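PDB 2JKN: Dr hemagglutinin structural subunit from Escherichia coli, which mediates adherence of uropathogenic bacteria to the upper urinary tract as a fimbrial adhesin that binds the Dr blood group antigen. Local coordinates for residues Asp47-Gly52 and Ile124-Gln129; Val93-Thr98 and Gly120-Tyr125. All blocks are in the same frame, centred on the assembly; numbering follows the deposited sequence.

Interaction 1: Asp47-Gly52 and Ile124-Gln129; sequences DAAPIG and IYVDGQ. With CL8 (chloramphenicol succinate), chain I.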
# COMPACT_ATOMS: atom_id res chain seq x y z
N ASP A 47 -20.60 -5.60 -21.36
CA ASP A 47 -21.00 -4.19 -21.39
C ASP A 47 -21.81 -3.75 -20.16
O ASP A 47 -22.75 -4.42 -19.75
CB ASP A 47 -21.76 -3.87 -22.68
CG ASP A 47 -21.95 -2.37 -22.88
OD1 ASP A 47 -21.12 -1.58 -22.36
OD2 ASP A 47 -22.95 -1.99 -23.53
N ALA A 48 -21.40 -2.63 -19.58
CA ALA A 48 -22.06 -2.06 -18.40
C ALA A 48 -21.83 -2.84 -17.11
O ALA A 48 -22.43 -2.52 -16.09
CB ALA A 48 -23.54 -1.82 -18.63
N ALA A 49 -20.97 -3.85 -17.14
CA ALA A 49 -20.68 -4.61 -15.92
C ALA A 49 -20.08 -3.66 -14.85
O ALA A 49 -19.14 -2.92 -15.13
CB ALA A 49 -19.72 -5.74 -16.22
N PRO A 50 -20.63 -3.68 -13.64
CA PRO A 50 -20.08 -2.84 -12.55
C PRO A 50 -18.69 -3.32 -12.11
O PRO A 50 -18.44 -4.51 -11.95
CB PRO A 50 -21.09 -3.03 -11.41
CG PRO A 50 -21.70 -4.41 -11.68
CD PRO A 50 -21.81 -4.46 -13.19
N ILE A 51 -17.77 -2.37 -11.95
CA ILE A 51 -16.43 -2.68 -11.48
C ILE A 51 -16.36 -2.35 -9.99
O ILE A 51 -15.84 -3.12 -9.19
CB ILE A 51 -15.35 -1.93 -12.32
CG1 ILE A 51 -15.27 -2.54 -13.73
CG2 ILE A 51 -13.96 -2.02 -11.64
CD1 ILE A 51 -14.30 -1.82 -14.65
N GLY A 52 -16.95 -1.22 -9.61
CA GLY A 52 -17.03 -0.86 -8.20
C GLY A 52 -17.50 0.57 -8.00
O GLY A 52 -17.48 1.38 -8.92
N ILE A 124 -18.28 2.90 -11.44
CA ILE A 124 -17.35 2.63 -12.54
C ILE A 124 -17.88 1.38 -13.25
O ILE A 124 -18.11 0.35 -12.61
CB ILE A 124 -15.91 2.40 -12.05
CG1 ILE A 124 -15.46 3.55 -11.13
CG2 ILE A 124 -14.97 2.23 -13.26
CD1 ILE A 124 -15.44 4.93 -11.80
N TYR A 125 -18.15 1.51 -14.56
CA TYR A 125 -18.77 0.42 -15.34
C TYR A 125 -17.96 0.10 -16.62
O TYR A 125 -17.45 0.99 -17.29
CB TYR A 125 -20.20 0.81 -15.74
CG TYR A 125 -21.11 1.20 -14.58
CD1 TYR A 125 -21.92 0.27 -13.96
CD2 TYR A 125 -21.15 2.53 -14.12
CE1 TYR A 125 -22.73 0.63 -12.88
CE2 TYR A 125 -21.95 2.90 -13.05
CZ TYR A 125 -22.72 1.94 -12.42
OH TYR A 125 -23.54 2.31 -11.37
N VAL A 126 -17.91 -1.17 -16.99
CA VAL A 126 -17.25 -1.57 -18.23
C VAL A 126 -17.97 -0.87 -19.41
O VAL A 126 -19.19 -0.87 -19.48
CB VAL A 126 -17.24 -3.12 -18.38
CG1 VAL A 126 -16.72 -3.52 -19.78
CG2 VAL A 126 -16.38 -3.76 -17.29
N ASP A 127 -17.20 -0.24 -20.29
CA ASP A 127 -17.77 0.48 -21.45
C ASP A 127 -17.52 -0.34 -22.71
O ASP A 127 -16.43 -0.27 -23.31
CB ASP A 127 -17.11 1.86 -21.58
CG ASP A 127 -17.63 2.65 -22.81
OD1 ASP A 127 -18.75 2.38 -23.29
OD2 ASP A 127 -16.90 3.56 -23.26
N GLY A 128 -18.52 -1.12 -23.11
CA GLY A 128 -18.42 -2.00 -24.27
C GLY A 128 -17.83 -3.34 -23.82
O GLY A 128 -16.93 -3.37 -22.97
N GLN A 129 -18.37 -4.45 -24.33
CA GLN A 129 -17.87 -5.78 -23.93
C GLN A 129 -16.38 -5.88 -24.24
O GLN A 129 -15.95 -5.54 -25.34
CB GLN A 129 -18.65 -6.93 -24.64
CG GLN A 129 -18.25 -7.15 -26.12
CD GLN A 129 -17.01 -8.04 -26.28
OE1 GLN A 129 -16.54 -8.64 -25.31
NE2 GLN A 129 -16.53 -8.18 -27.52
C1 CL8 I . -21.72 0.30 -9.04
CL1 CL8 I . -20.28 0.31 -10.11
CL2 CL8 I . -21.80 1.72 -7.97
C2 CL8 I . -21.62 -1.01 -8.20
O2 CL8 I . -20.51 -1.42 -7.83
N2 CL8 I . -22.73 -1.56 -7.98
C3 CL8 I . -23.14 -2.80 -7.28
C4 CL8 I . -23.27 -3.98 -8.25
C5 CL8 I . -23.94 -2.56 -6.04
O5 CL8 I . -25.25 -2.49 -6.65
C6 CL8 I . -23.60 -1.58 -5.08
C7 CL8 I . -22.43 -1.66 -4.36
C8 CL8 I . -22.10 -0.61 -3.46
C9 CL8 I . -22.99 0.47 -3.40
N9 CL8 I . -22.67 1.58 -2.44
O9A CL8 I . -23.48 2.50 -2.41
O9B CL8 I . -21.68 1.51 -1.78
C10 CL8 I . -24.12 0.56 -4.15
C11 CL8 I . -24.44 -0.47 -5.01
O4 CL8 I . -22.08 -4.77 -8.49
O15 CL8 I . -18.73 -3.27 -6.31
C15 CL8 I . -18.03 -4.08 -6.86
O16 CL8 I . -16.91 -4.51 -6.26
C14 CL8 I . -18.42 -4.62 -8.22
C13 CL8 I . -19.71 -3.95 -8.69
C12 CL8 I . -20.87 -4.39 -7.84
O12 CL8 I . -20.77 -4.40 -6.63

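Interaction 2: Val93-Thr98 and Gly120-Tyr125; sequences VNIRPT and GIIGIY. With CL8 (chloramphenicol succinate), chain I.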
# COMPACT_ATOMS: atom_id res chain seq x y z
N VAL A 93 -13.92 2.34 -19.46
CA VAL A 93 -15.03 2.40 -18.52
C VAL A 93 -15.86 3.64 -18.71
O VAL A 93 -15.40 4.63 -19.28
CB VAL A 93 -14.54 2.32 -17.05
CG1 VAL A 93 -13.82 1.00 -16.78
CG2 VAL A 93 -13.62 3.55 -16.71
N ASN A 94 -17.09 3.58 -18.18
CA ASN A 94 -17.95 4.75 -18.06
C ASN A 94 -18.00 5.07 -16.56
O ASN A 94 -17.95 4.17 -15.71
CB ASN A 94 -19.36 4.45 -18.56
CG ASN A 94 -19.48 4.59 -20.05
OD1 ASN A 94 -18.99 5.56 -20.63
ND2 ASN A 94 -20.06 3.59 -20.68
N ILE A 95 -18.03 6.36 -16.25
CA ILE A 95 -18.08 6.85 -14.88
C ILE A 95 -19.40 7.61 -14.76
O ILE A 95 -19.71 8.42 -15.62
CB ILE A 95 -16.88 7.78 -14.60
CG1 ILE A 95 -15.57 7.00 -14.79
CG2 ILE A 95 -16.99 8.40 -13.22
CD1 ILE A 95 -14.32 7.86 -14.63
N ARG A 96 -20.22 7.24 -13.79
CA ARG A 96 -21.58 7.79 -13.68
C ARG A 96 -22.03 7.83 -12.21
O ARG A 96 -21.93 6.83 -11.51
CB ARG A 96 -22.55 6.88 -14.47
CG ARG A 96 -24.02 7.31 -14.40
CD ARG A 96 -24.90 6.53 -15.37
NE ARG A 96 -25.14 5.15 -14.93
CZ ARG A 96 -24.59 4.08 -15.50
NH1 ARG A 96 -23.76 4.22 -16.53
NH2 ARG A 96 -24.87 2.86 -15.04
N PRO A 97 -22.58 8.97 -11.77
CA PRO A 97 -23.11 9.05 -10.41
C PRO A 97 -24.37 8.19 -10.34
O PRO A 97 -25.11 8.07 -11.32
CB PRO A 97 -23.48 10.54 -10.28
CG PRO A 97 -23.79 10.97 -11.67
CD PRO A 97 -22.75 10.24 -12.49
N THR A 98 -24.58 7.55 -9.19
CA THR A 98 -25.74 6.67 -9.02
C THR A 98 -27.03 7.47 -8.93
O THR A 98 -28.12 6.92 -9.09
CB THR A 98 -25.59 5.72 -7.79
OG1 THR A 98 -25.47 6.50 -6.60
CG2 THR A 98 -24.36 4.83 -7.93
N GLY A 120 -21.96 11.66 -2.78
CA GLY A 120 -22.65 10.63 -3.53
C GLY A 120 -21.73 9.50 -3.89
O GLY A 120 -20.61 9.41 -3.40
N ILE A 121 -22.25 8.60 -4.72
CA ILE A 121 -21.50 7.43 -5.17
C ILE A 121 -21.29 7.59 -6.67
O ILE A 121 -22.25 7.84 -7.41
CB ILE A 121 -22.31 6.12 -4.94
CG1 ILE A 121 -22.58 5.89 -3.44
CG2 ILE A 121 -21.54 4.92 -5.56
CD1 ILE A 121 -21.31 5.83 -2.61
N ILE A 122 -20.05 7.41 -7.11
CA ILE A 122 -19.74 7.41 -8.53
C ILE A 122 -19.53 5.94 -8.91
O ILE A 122 -18.68 5.27 -8.35
CB ILE A 122 -18.46 8.23 -8.84
CG1 ILE A 122 -18.68 9.73 -8.53
CG2 ILE A 122 -18.04 8.03 -10.33
CD1 ILE A 122 -19.43 10.48 -9.62
N GLY A 123 -20.30 5.43 -9.86
CA GLY A 123 -20.08 4.05 -10.28
C GLY A 123 -19.08 3.95 -11.45
O GLY A 123 -19.04 4.81 -12.33
N ILE A 124 -18.28 2.90 -11.44
CA ILE A 124 -17.35 2.63 -12.54
C ILE A 124 -17.88 1.38 -13.25
O ILE A 124 -18.11 0.35 -12.61
CB ILE A 124 -15.91 2.40 -12.05
CG1 ILE A 124 -15.46 3.55 -11.13
CG2 ILE A 124 -14.97 2.23 -13.26
CD1 ILE A 124 -15.44 4.93 -11.80
N TYR A 125 -18.15 1.51 -14.56
CA TYR A 125 -18.77 0.42 -15.34
C TYR A 125 -17.96 0.10 -16.62
O TYR A 125 -17.45 0.99 -17.29
CB TYR A 125 -20.20 0.81 -15.74
CG TYR A 125 -21.11 1.20 -14.58
CD1 TYR A 125 -21.92 0.27 -13.96
CD2 TYR A 125 -21.15 2.53 -14.12
CE1 TYR A 125 -22.73 0.63 -12.88
CE2 TYR A 125 -21.95 2.90 -13.05
CZ TYR A 125 -22.72 1.94 -12.42
OH TYR A 125 -23.54 2.31 -11.37
C1 CL8 I . -21.72 0.30 -9.04
CL1 CL8 I . -20.28 0.31 -10.11
CL2 CL8 I . -21.80 1.72 -7.97
C2 CL8 I . -21.62 -1.01 -8.20
O2 CL8 I . -20.51 -1.42 -7.83
N2 CL8 I . -22.73 -1.56 -7.98
C3 CL8 I . -23.14 -2.80 -7.28
C4 CL8 I . -23.27 -3.98 -8.25
C5 CL8 I . -23.94 -2.56 -6.04
O5 CL8 I . -25.25 -2.49 -6.65
C6 CL8 I . -23.60 -1.58 -5.08
C7 CL8 I . -22.43 -1.66 -4.36
C8 CL8 I . -22.10 -0.61 -3.46
C9 CL8 I . -22.99 0.47 -3.40
N9 CL8 I . -22.67 1.58 -2.44
O9A CL8 I . -23.48 2.50 -2.41
O9B CL8 I . -21.68 1.51 -1.78
C10 CL8 I . -24.12 0.56 -4.15
C11 CL8 I . -24.44 -0.47 -5.01
O4 CL8 I . -22.08 -4.77 -8.49
O15 CL8 I . -18.73 -3.27 -6.31
C15 CL8 I . -18.03 -4.08 -6.86
O16 CL8 I . -16.91 -4.51 -6.26
C14 CL8 I . -18.42 -4.62 -8.22
C13 CL8 I . -19.71 -3.95 -8.69
C12 CL8 I . -20.87 -4.39 -7.84
O12 CL8 I . -20.77 -4.40 -6.63
O HOH W 1 -24.15 4.78 -11.34
O HOH W 2 -24.89 9.06 -5.76

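Interaction 1: Asp47-Gly52 and Ile124-Gln129
Ile-124 meets two residues of the facing strand at once, Ile-51 and Gly-52, and this is the signature of a classic beta bulge. Its amide N donates to Gly-52 O (3.0 Å), while its own carbonyl O accepts Ile-51 N (2.8 Å) in a nearly straight bond of 169°. The same carbonyl O lies 3.3 Å from CL1 of the bound chloramphenicol succinate.

Tyr-125 pairs with Pro-50 in a non-hydrogen-bonded position of the antiparallel strands, and its side chain leaves on the same face of the sheet. Ala-48 O approaches CD1 at the ring edge, near the ring plane, and CL1 sits over one face, 3.6 Å above it and displaced toward the rim. Beside it Pro-50 CB and CG lie close against the succinate arm.

Val-126 carries the backbone pairing on past the bulge: its N gives to Ala-49 O and its O receives Ala-48 N. Its CG2 branch touches Ala-49 CB and, crossing at about a right angle, Ile-51 CD1 (3.9 Å) on the buried side.

Beyond the strand, Gly-128 N donates to Asp-47 OD1 (2.7 Å), arriving from above the carboxylate plane; chi1 near -169° swings the Asp-47 carboxylate toward this amide.

Recognition is thus mixed. The bulge presents Gly-52 O (3.2 Å) and Ile-124 O to CL1, the latter almost in line with C1-CL1 (about 168°), consistent with a halogen bond. Ile-51 O approaches C14 at 3.1 Å, while Pro-50 and the Tyr-125 ring supply the apolar walls.

Interaction 2: Val93-Thr98 and Gly120-Tyr125
Arg-96 and Tyr-125 lie one over the other on the outer side of an antiparallel strand pair, 93-97 with 120-125, in the immunoglobulin-like beta-sandwich of this fimbrial subunit. The pairing itself is regular. Asn-94 and Tyr-125 exchange two backbone bonds, Asn-94 N to Tyr-125 O and Tyr-125 N to Asn-94 O; Arg-96 and Gly-123 exchange two more, and Thr-98 N ends the series on Ile-121 O (2.9 Å). Between these pairs, CA-H...O contacts such as Ile-95 CA to Gly-123 O fill the remaining positions.

The aromatic contact is a cation-pi stack. The guanidinium lies nearly flat on the ring, planes 16° apart and centres 4.2 Å apart, with NH2 nearest CE2 and CZ. The Arg-96 chain runs out extended and then bends at chi3 (74°), which brings the charged end back over the phenol. Chlorine CL1 of chloramphenicol succinate occupies the opposite face, so the ring is sandwiched between cation and ligand.

Apolar contacts fill the other side of the sheet. Ile-124 lays its CD1 branch alongside Ile-95 CG1 (3.6 Å) and turns CG2 to Val-93 CB, while Ile-122 CD1 reaches the Pro-97 ring; Phe-110 of strand 109-112 covers Ile-95, Pro-97 and Ile-122.

Ile-121 belongs instead to the side of Tyr-125 and the ligand, where its CG2 meets Thr-98 CG2 (3.7 Å) and its CG1 approaches the nitro oxygen O9A.

Two waters complete the polar network. One joins Thr-98 OG1 to Ile-121 N. The other donates to Arg-96 O at 3.0 Å and lies 2.5 Å from Tyr-125 OH, tying the phenol to the neighbouring strand.

How the interactions relate
Strand 119-126 is the shared element: interaction 1 pairs it with strand 50-59 on one flank, interaction 2 with strand 90-97 on the other, and both use Ile-124 and Tyr-125. Each is buried on the isoleucine and valine side, where Ile-51 CD1 meets Val-93 CG1 at 3.6 Å, and more exposed toward the ligand. Their chemistry diverges with place. Interaction 1 bends at a bulge and ends in a surface loop held by one amide-carboxylate bond; interaction 2 keeps a regular register and adds a cation and bridging waters. Residues of strands 50-59 and 119-126, with Val-38, line the chloramphenicol succinate pocket; strand 90-97 contributes from behind, through Arg-96 on the far face of the Tyr-125 ring.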